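Local coordinates for protein putative dehydrogenase (Amycolatopsis orientalis, PDB 5A9T) that reduces imines to amines as an imine reductase, probably with NADPH as the hydride donor, at residues 53-61 against 78-86. Residues are numbered along the deposited sequence; the frame is centred on the assembly and turned at random. Where two conformers were deposited one is given.
Sequences DDIVDAVSA and ALGPAREAL
I55 overlaps the C-terminal end of helix 75-78, where its CG1 lies 3.5 Å from A78 O, and the turn after it: CD1 meets CD1 of L79 at 3.9 Å, with the two side chains roughly perpendicular, and CG2 lies 3.9 Å from CB of P81. In this Rossmann-type NADP-binding domain, connections beside the parallel part of the sheet illustrate how segments can join by van der Waals contact, without a hydrogen bond between 53-61 and 78-86. V56 CG2 comes within 3.3 Å of P81 O. One turn along helix 55-60, V59 divides its branches. With CG1 anti to the backbone N (chi1 166°), CG2 rests on CB of A82 at 3.8 Å, while CG1 reaches CB of A85 and CD2 of L86. Small alanines let the backbones approach, with CA of V56 4.7 Å from CA of A82. L65 touches both V59 and L86, and W34 packs on I55. Cut back to an alanine, I55 would probably deprive L79 CD1 and P81 CB of apolar surface and open a gap beside W34. D54 OD1 caps V56 N. V56 O accepts from S60 N and, on the opposite face of its carbonyl plane, from S60 OG at 2.8 Å.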
ATOM      1  N   ASP A  53     -39.081 -21.803  -7.004  1.00 24.70           N
ATOM      2  CA  ASP A  53     -39.834 -20.745  -6.264  1.00 27.11           C
ATOM      3  C   ASP A  53     -39.835 -20.868  -4.702  1.00 28.20           C
ATOM      4  O   ASP A  53     -39.766 -19.819  -4.042  1.00 27.83           O
ATOM      5  CB  ASP A  53     -41.329 -20.716  -6.750  1.00 30.10           C
ATOM      6  CG  ASP A  53     -41.479 -20.179  -8.236  1.00 34.47           C
ATOM      7  OD1 ASP A  53     -40.670 -19.335  -8.661  1.00 44.44           O
ATOM      8  OD2 ASP A  53     -42.395 -20.655  -8.969  1.00 44.61           O
ATOM      9  N   ASP A  54     -39.883 -22.101  -4.167  1.00 23.03           N
ATOM     10  CA  ASP A  54     -39.996 -22.249  -2.745  1.00 21.02           C
ATOM     11  C   ASP A  54     -38.613 -22.634  -2.190  1.00 18.80           C
ATOM     12  O   ASP A  54     -37.920 -23.474  -2.760  1.00 20.39           O
ATOM     13  CB  ASP A  54     -41.052 -23.279  -2.440  1.00 25.43           C
ATOM     14  CG  ASP A  54     -41.223 -23.669  -0.979  1.00 32.47           C
ATOM     15  OD1 ASP A  54     -40.626 -23.303   0.130  1.00 36.58           O
ATOM     16  OD2 ASP A  54     -42.195 -24.471  -0.929  1.00 48.93           O
ATOM     17  N   ILE A  55     -38.263 -21.969  -1.104  1.00 18.84           N
ATOM     18  CA  ILE A  55     -36.982 -22.295  -0.455  1.00 18.25           C
ATOM     19  C   ILE A  55     -36.843 -23.728  -0.063  1.00 19.35           C
ATOM     20  O   ILE A  55     -35.705 -24.272  -0.129  1.00 17.82           O
ATOM     21  CB  ILE A  55     -36.665 -21.309   0.696  1.00 19.80           C
ATOM     22  CG1 ILE A  55     -35.210 -21.380   1.191  1.00 17.94           C
ATOM     23  CG2 ILE A  55     -37.568 -21.547   1.876  1.00 20.86           C
ATOM     24  CD1 ILE A  55     -34.182 -21.058   0.175  1.00 18.34           C
ATOM     25  N   VAL A  56     -37.930 -24.421   0.332  1.00 19.15           N
ATOM     26  CA  VAL A  56     -37.766 -25.779   0.693  1.00 19.10           C
ATOM     27  C   VAL A  56     -37.332 -26.608  -0.534  1.00 18.47           C
ATOM     28  O   VAL A  56     -36.459 -27.526  -0.450  1.00 18.61           O
ATOM     29  CB  VAL A  56     -39.079 -26.311   1.304  1.00 22.59           C
ATOM     30  CG1 VAL A  56     -38.980 -27.818   1.578  1.00 26.16           C
ATOM     31  CG2 VAL A  56     -39.411 -25.605   2.630  1.00 25.29           C
ATOM     32  N   ASP A  57     -37.952 -26.368  -1.677  1.00 19.63           N
ATOM     33  CA  ASP A  57     -37.550 -27.081  -2.862  0.70 20.02           C
ATOM     34  C   ASP A  57     -36.123 -26.728  -3.272  1.00 19.10           C
ATOM     35  O   ASP A  57     -35.345 -27.590  -3.685  1.00 20.07           O
ATOM     36  CB  ASP A  57     -38.512 -26.803  -4.008  0.70 21.91           C
ATOM     37  CG  ASP A  57     -39.956 -27.284  -3.733  0.70 24.62           C
ATOM     38  OD1 ASP A  57     -40.183 -28.318  -3.057  0.70 28.74           O
ATOM     39  OD2 ASP A  57     -40.871 -26.581  -4.246  0.70 27.41           O
ATOM     40  N   ALA A  58     -35.720 -25.462  -3.145  1.00 16.94           N
ATOM     41  CA  ALA A  58     -34.365 -25.102  -3.486  1.00 17.01           C
ATOM     42  C   ALA A  58     -33.344 -25.808  -2.589  1.00 17.18           C
ATOM     43  O   ALA A  58     -32.381 -26.356  -3.063  1.00 16.74           O
ATOM     44  CB  ALA A  58     -34.165 -23.620  -3.332  1.00 19.08           C
ATOM     45  N   VAL A  59     -33.601 -25.787  -1.298  1.00 15.82           N
ATOM     46  CA  VAL A  59     -32.718 -26.481  -0.321  1.00 16.54           C
ATOM     47  C   VAL A  59     -32.681 -27.990  -0.628  1.00 16.74           C
ATOM     48  O   VAL A  59     -31.587 -28.655  -0.514  1.00 16.58           O
ATOM     49  CB  VAL A  59     -33.238 -26.193   1.114  1.00 17.73           C
ATOM     50  CG1 VAL A  59     -32.641 -27.091   2.178  1.00 21.32           C
ATOM     51  CG2 VAL A  59     -32.879 -24.731   1.450  1.00 18.45           C
ATOM     52  N   SER A  60     -33.856 -28.579  -0.914  1.00 15.84           N
ATOM     53  CA  SER A  60     -33.920 -30.030  -1.105  0.50 15.22           C
ATOM     54  C   SER A  60     -33.236 -30.519  -2.390  1.00 15.78           C
ATOM     55  O   SER A  60     -33.006 -31.727  -2.575  1.00 17.12           O
ATOM     56  CB  SER A  60     -35.403 -30.496  -1.050  0.50 15.20           C
ATOM     57  OG  SER A  60     -36.022 -30.180   0.170  0.50 12.88           O
ATOM     58  N   ALA A  61     -32.907 -29.610  -3.337  1.00 16.38           N
ATOM     59  CA  ALA A  61     -32.360 -29.959  -4.641  1.00 17.64           C
ATOM     60  C   ALA A  61     -30.905 -30.415  -4.572  1.00 15.15           C
ATOM     61  O   ALA A  61     -30.401 -31.081  -5.481  1.00 17.12           O
ATOM     62  CB  ALA A  61     -32.458 -28.805  -5.633  1.00 19.53           C
ATOM     63  N   ALA A  78     -34.509 -16.273   5.778  1.00 18.84           N
ATOM     64  CA  ALA A  78     -34.656 -16.837   4.439  1.00 17.53           C
ATOM     65  C   ALA A  78     -34.757 -18.339   4.429  1.00 19.02           C
ATOM     66  O   ALA A  78     -35.560 -18.877   3.650  1.00 21.24           O
ATOM     67  CB  ALA A  78     -33.502 -16.377   3.578  1.00 19.83           C
ATOM     68  N   LEU A  79     -33.906 -18.979   5.225  1.00 18.59           N
ATOM     69  CA  LEU A  79     -33.909 -20.426   5.212  1.00 18.40           C
ATOM     70  C   LEU A  79     -34.731 -20.988   6.307  1.00 18.47           C
ATOM     71  O   LEU A  79     -34.886 -22.266   6.395  1.00 19.81           O
ATOM     72  CB  LEU A  79     -32.471 -20.958   5.316  1.00 20.15           C
ATOM     73  CG  LEU A  79     -31.682 -20.932   4.008  1.00 27.55           C
ATOM     74  CD1 LEU A  79     -31.833 -19.797   3.011  1.00 32.51           C
ATOM     75  CD2 LEU A  79     -30.218 -21.092   4.534  1.00 32.92           C
ATOM     76  N   GLY A  80     -35.423 -20.198   7.142  1.00 20.41           N
ATOM     77  CA  GLY A  80     -36.220 -20.733   8.253  1.00 21.86           C
ATOM     78  C   GLY A  80     -37.278 -21.752   7.798  1.00 21.55           C
ATOM     79  O   GLY A  80     -37.429 -22.756   8.474  1.00 25.14           O
ATOM     80  N   PRO A  81     -37.987 -21.505   6.724  1.00 21.20           N
ATOM     81  CA  PRO A  81     -39.032 -22.441   6.363  1.00 21.73           C
ATOM     82  C   PRO A  81     -38.482 -23.856   5.990  1.00 23.26           C
ATOM     83  O   PRO A  81     -39.242 -24.851   5.849  1.00 26.28           O
ATOM     84  CB  PRO A  81     -39.712 -21.820   5.144  1.00 25.94           C
ATOM     85  CG  PRO A  81     -39.514 -20.349   5.342  1.00 26.11           C
ATOM     86  CD  PRO A  81     -38.141 -20.236   5.940  1.00 22.26           C
ATOM     87  N   ALA A  82     -37.179 -23.907   5.698  1.00 20.74           N
ATOM     88  CA  ALA A  82     -36.543 -25.134   5.237  1.00 18.77           C
ATOM     89  C   ALA A  82     -35.801 -25.818   6.365  1.00 23.12           C
ATOM     90  O   ALA A  82     -34.873 -26.611   6.155  1.00 22.62           O
ATOM     91  CB  ALA A  82     -35.636 -24.808   4.032  1.00 21.19           C
ATOM     92  N   ARG A  83     -36.232 -25.561   7.601  1.00 24.30           N
ATOM     93  CA  ARG A  83     -35.559 -26.101   8.772  1.00 27.78           C
ATOM     94  C   ARG A  83     -35.237 -27.591   8.669  1.00 23.14           C
ATOM     95  O   ARG A  83     -34.110 -27.996   8.903  1.00 24.48           O
ATOM     96  CB  ARG A  83     -36.414 -25.830  10.051  1.00 30.65           C
ATOM     97  CG  ARG A  83     -35.900 -26.563  11.326  1.00 36.36           C
ATOM     98  N   GLU A  84     -36.299 -28.308   8.451  1.00 24.35           N
ATOM     99  CA  GLU A  84     -36.140 -29.765   8.429  1.00 26.24           C
ATOM    100  C   GLU A  84     -35.262 -30.240   7.247  1.00 22.10           C
ATOM    101  O   GLU A  84     -34.363 -31.143   7.409  1.00 21.63           O
ATOM    102  CB  GLU A  84     -37.541 -30.402   8.408  1.00 31.39           C
ATOM    103  CG  GLU A  84     -38.337 -30.267   9.728  1.00 34.55           C
ATOM    104  N   ALA A  85     -35.503 -29.637   6.067  1.00 18.70           N
ATOM    105  CA  ALA A  85     -34.771 -29.994   4.906  1.00 16.40           C
ATOM    106  C   ALA A  85     -33.308 -29.726   4.999  1.00 17.58           C
ATOM    107  O   ALA A  85     -32.537 -30.307   4.277  1.00 17.24           O
ATOM    108  CB  ALA A  85     -35.367 -29.393   3.680  1.00 18.58           C
ATOM    109  N   LEU A  86     -32.885 -28.786   5.848  1.00 16.87           N
ATOM    110  CA  LEU A  86     -31.503 -28.429   5.968  1.00 16.76           C
ATOM    111  C   LEU A  86     -30.623 -29.520   6.609  1.00 16.89           C
ATOM    112  O   LEU A  86     -29.437 -29.526   6.432  1.00 16.15           O
ATOM    113  CB  LEU A  86     -31.323 -27.157   6.796  1.00 18.25           C
ATOM    114  CG  LEU A  86     -31.749 -25.889   6.041  1.00 21.00           C
ATOM    115  CD1 LEU A  86     -32.100 -24.763   7.024  1.00 23.48           C
ATOM    116  CD2 LEU A  86     -30.637 -25.572   5.102  1.00 21.39           C
TER